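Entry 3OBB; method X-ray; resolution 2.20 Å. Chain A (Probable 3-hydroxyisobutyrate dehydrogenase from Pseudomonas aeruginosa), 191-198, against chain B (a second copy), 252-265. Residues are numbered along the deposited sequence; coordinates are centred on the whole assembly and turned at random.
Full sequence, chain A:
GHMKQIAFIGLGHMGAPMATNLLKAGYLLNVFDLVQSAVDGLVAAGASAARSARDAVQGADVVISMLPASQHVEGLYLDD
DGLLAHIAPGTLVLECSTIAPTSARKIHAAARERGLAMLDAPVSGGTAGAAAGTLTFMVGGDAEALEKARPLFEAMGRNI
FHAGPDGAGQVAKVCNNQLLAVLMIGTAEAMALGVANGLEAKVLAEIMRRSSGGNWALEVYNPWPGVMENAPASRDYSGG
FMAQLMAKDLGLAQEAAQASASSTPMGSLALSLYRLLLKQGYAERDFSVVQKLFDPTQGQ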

# COMPACT_ATOMS: atom_id res chain seq x y z
N MSE A 191 4.51 -2.31 17.22
CA MSE A 191 4.73 -3.19 18.39
C MSE A 191 5.53 -4.43 17.99
O MSE A 191 6.49 -4.83 18.67
CB MSE A 191 3.39 -3.64 19.01
CG MSE A 191 2.56 -2.53 19.71
SE MSE A 191 3.48 -1.80 21.28
CE MSE A 191 3.65 -3.45 22.34
N ALA A 192 5.16 -5.02 16.86
CA ALA A 192 5.80 -6.25 16.38
C ALA A 192 7.23 -5.98 15.93
O ALA A 192 8.14 -6.74 16.23
CB ALA A 192 4.96 -6.85 15.23
N LEU A 193 7.43 -4.85 15.26
CA LEU A 193 8.78 -4.46 14.85
C LEU A 193 9.72 -4.28 16.10
O LEU A 193 10.84 -4.83 16.14
CB LEU A 193 8.71 -3.19 14.00
CG LEU A 193 10.02 -2.58 13.47
CD1 LEU A 193 10.87 -3.64 12.70
CD2 LEU A 193 9.76 -1.30 12.64
N GLY A 194 9.25 -3.52 17.09
CA GLY A 194 10.03 -3.31 18.31
C GLY A 194 10.37 -4.61 19.03
O GLY A 194 11.55 -4.88 19.34
N VAL A 195 9.35 -5.44 19.27
CA VAL A 195 9.53 -6.72 19.98
C VAL A 195 10.46 -7.66 19.19
O VAL A 195 11.23 -8.40 19.79
CB VAL A 195 8.18 -7.42 20.26
CG1 VAL A 195 8.38 -8.79 20.96
CG2 VAL A 195 7.33 -6.56 21.13
N ALA A 196 10.38 -7.62 17.86
CA ALA A 196 11.22 -8.46 16.99
C ALA A 196 12.67 -8.02 17.06
O ALA A 196 13.55 -8.79 16.74
CB ALA A 196 10.72 -8.41 15.55
N ASN A 197 12.90 -6.78 17.49
CA ASN A 197 14.21 -6.20 17.54
C ASN A 197 14.70 -6.10 18.98
O ASN A 197 15.63 -5.34 19.27
CB ASN A 197 14.22 -4.84 16.83
CG ASN A 197 14.37 -4.99 15.32
OD1 ASN A 197 15.46 -5.25 14.82
ND2 ASN A 197 13.28 -4.83 14.60
N GLY A 198 14.07 -6.88 19.87
CA GLY A 198 14.56 -7.10 21.23
C GLY A 198 13.90 -6.33 22.38
O GLY A 198 14.37 -6.40 23.53
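Chain B (252-265) LAQEAAQASASSTP

The chain B stretch enters as a helix, residues 252-260, continuing from earlier in the chain, and packs across the chain A helix that includes residues 191-196. The two axes approach to 9.6 Å, and their N-to-C directions make an angle of 62°, so the helices cross obliquely. A256(B), A257(B) and S260(B) bring small side chains to the crossing. Beyond S260(B) the helix breaks at A261(B), which has positive phi (58/34) and whose CA-to-CB bond points away from chain A. S262(B) and S263(B) then adopt extended backbone angles, and T264(B) takes the N-cap position of the next helix, which P265(B) begins. The turn brings S262(B) back to chain A: its CA lies 5.7 Å from the CA of L193(A), while the CA of S260(B) lies 5.8 Å from the CA of A196(A).

L193(A) covers the most surface. Its CA-to-CB bond points sideways, but the t, p rotamer carries the end of the side chain nearer to chain B, where it fits as a knob among A253(B), A256(B), A257(B) and S260(B). CD1 of L193(A) reaches the CA of A257(B) at 3.6 Å and its CB at 4.0 Å, and lies 4.3 Å from CB of A256(B). CD2 of L193(A) extends the contact past the helix, coming within 4.2 Å of CG2 of T264(B).

N197(A), in the loop that follows, adds a polar contact. Its amide ND2 donates to O of L193(A) at 2.9 Å, a bond within chain A that ties the side chain back to the helix. The same nitrogen makes a weak hydrogen bond to O of A256(B) at 3.4 Å, with an N-H...O angle of 155°, and so links N197(A) to the C-terminal part of the chain B helix. ND2 of N197(A) also lies 3.2 Å from OG of S260(B).

S260(B), with chi1 near +60°, directs its CA-to-CB bond toward chain A. Its OG is hydrogen-bonded to OG of S262(B) at 2.6 Å, a short link across the turn that joins the two serines facing chain A. Against them sits A196(A), whose CB is 3.7 Å from CB of S260(B) and 3.5 Å from OG of S262(B). Together the stretches bury 316 Å², counting both sides, in a contact that is largely apolar around L193(A) and more polar toward N197(A).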

# COMPACT_ATOMS: atom_id res chain seq x y z
N LEU B 252 15.43 4.18 8.04
CA LEU B 252 16.02 3.42 9.15
C LEU B 252 15.08 2.34 9.71
O LEU B 252 15.52 1.23 10.07
CB LEU B 252 16.42 4.35 10.29
CG LEU B 252 17.46 5.43 10.01
CD1 LEU B 252 17.73 6.29 11.24
CD2 LEU B 252 18.79 4.90 9.42
N ALA B 253 13.79 2.67 9.79
CA ALA B 253 12.80 1.72 10.24
C ALA B 253 12.73 0.49 9.28
O ALA B 253 12.65 -0.66 9.74
CB ALA B 253 11.43 2.40 10.41
N GLN B 254 12.82 0.73 7.96
CA GLN B 254 12.91 -0.36 6.98
C GLN B 254 14.11 -1.27 7.20
O GLN B 254 14.04 -2.48 6.96
CB GLN B 254 13.00 0.20 5.56
CG GLN B 254 11.81 0.96 5.15
CD GLN B 254 10.57 0.10 5.21
OE1 GLN B 254 9.67 0.39 5.98
NE2 GLN B 254 10.54 -0.99 4.42
N GLU B 255 15.22 -0.67 7.62
CA GLU B 255 16.44 -1.43 7.83
C GLU B 255 16.26 -2.35 9.02
O GLU B 255 16.67 -3.51 8.97
CB GLU B 255 17.62 -0.51 8.04
CG GLU B 255 17.85 0.38 6.82
CD GLU B 255 19.25 0.99 6.81
OE1 GLU B 255 19.73 1.26 5.70
OE2 GLU B 255 19.86 1.19 7.89
N ALA B 256 15.60 -1.82 10.06
CA ALA B 256 15.25 -2.61 11.25
C ALA B 256 14.27 -3.71 10.88
O ALA B 256 14.38 -4.79 11.39
CB ALA B 256 14.69 -1.72 12.36
N ALA B 257 13.34 -3.43 9.98
CA ALA B 257 12.37 -4.42 9.55
C ALA B 257 13.06 -5.54 8.76
O ALA B 257 12.75 -6.72 8.96
CB ALA B 257 11.27 -3.78 8.73
N GLN B 258 14.02 -5.20 7.90
CA GLN B 258 14.71 -6.23 7.11
C GLN B 258 15.48 -7.14 8.07
O GLN B 258 15.53 -8.37 7.88
CB GLN B 258 15.64 -5.60 6.06
CG GLN B 258 16.41 -6.59 5.14
CD GLN B 258 17.62 -7.20 5.82
OE1 GLN B 258 18.16 -6.65 6.80
NE2 GLN B 258 18.10 -8.35 5.29
N ALA B 259 16.05 -6.52 9.11
CA ALA B 259 16.90 -7.22 10.06
C ALA B 259 16.12 -8.25 10.87
O ALA B 259 16.68 -9.25 11.27
CB ALA B 259 17.63 -6.22 11.00
N SER B 260 14.83 -8.00 11.08
CA SER B 260 13.98 -8.90 11.86
C SER B 260 12.89 -9.58 11.03
O SER B 260 12.07 -10.31 11.57
CB SER B 260 13.34 -8.12 12.99
OG SER B 260 12.56 -7.08 12.46
N ALA B 261 12.88 -9.34 9.72
CA ALA B 261 11.85 -9.89 8.82
C ALA B 261 10.46 -9.45 9.26
O ALA B 261 9.49 -10.19 9.10
CB ALA B 261 11.95 -11.41 8.72
N SER B 262 10.35 -8.24 9.79
CA SER B 262 9.08 -7.69 10.20
C SER B 262 8.36 -7.08 8.98
O SER B 262 8.98 -6.38 8.18
CB SER B 262 9.27 -6.64 11.30
OG SER B 262 9.96 -7.18 12.41
N SER B 263 7.07 -7.34 8.85
CA SER B 263 6.25 -6.73 7.82
C SER B 263 5.74 -5.36 8.29
O SER B 263 5.11 -5.23 9.36
CB SER B 263 5.06 -7.64 7.49
OG SER B 263 4.23 -7.07 6.50
N THR B 264 6.02 -4.33 7.49
CA THR B 264 5.59 -2.96 7.80
C THR B 264 4.79 -2.30 6.65
O THR B 264 5.24 -1.31 6.04
CB THR B 264 6.78 -2.09 8.14
OG1 THR B 264 7.75 -2.20 7.08
CG2 THR B 264 7.37 -2.53 9.44
N PRO B 265 3.58 -2.85 6.36
CA PRO B 265 2.86 -2.34 5.19
C PRO B 265 2.46 -0.88 5.30
O PRO B 265 2.50 -0.16 4.30
CB PRO B 265 1.64 -3.26 5.09
CG PRO B 265 1.49 -3.91 6.43
CD PRO B 265 2.86 -3.95 7.04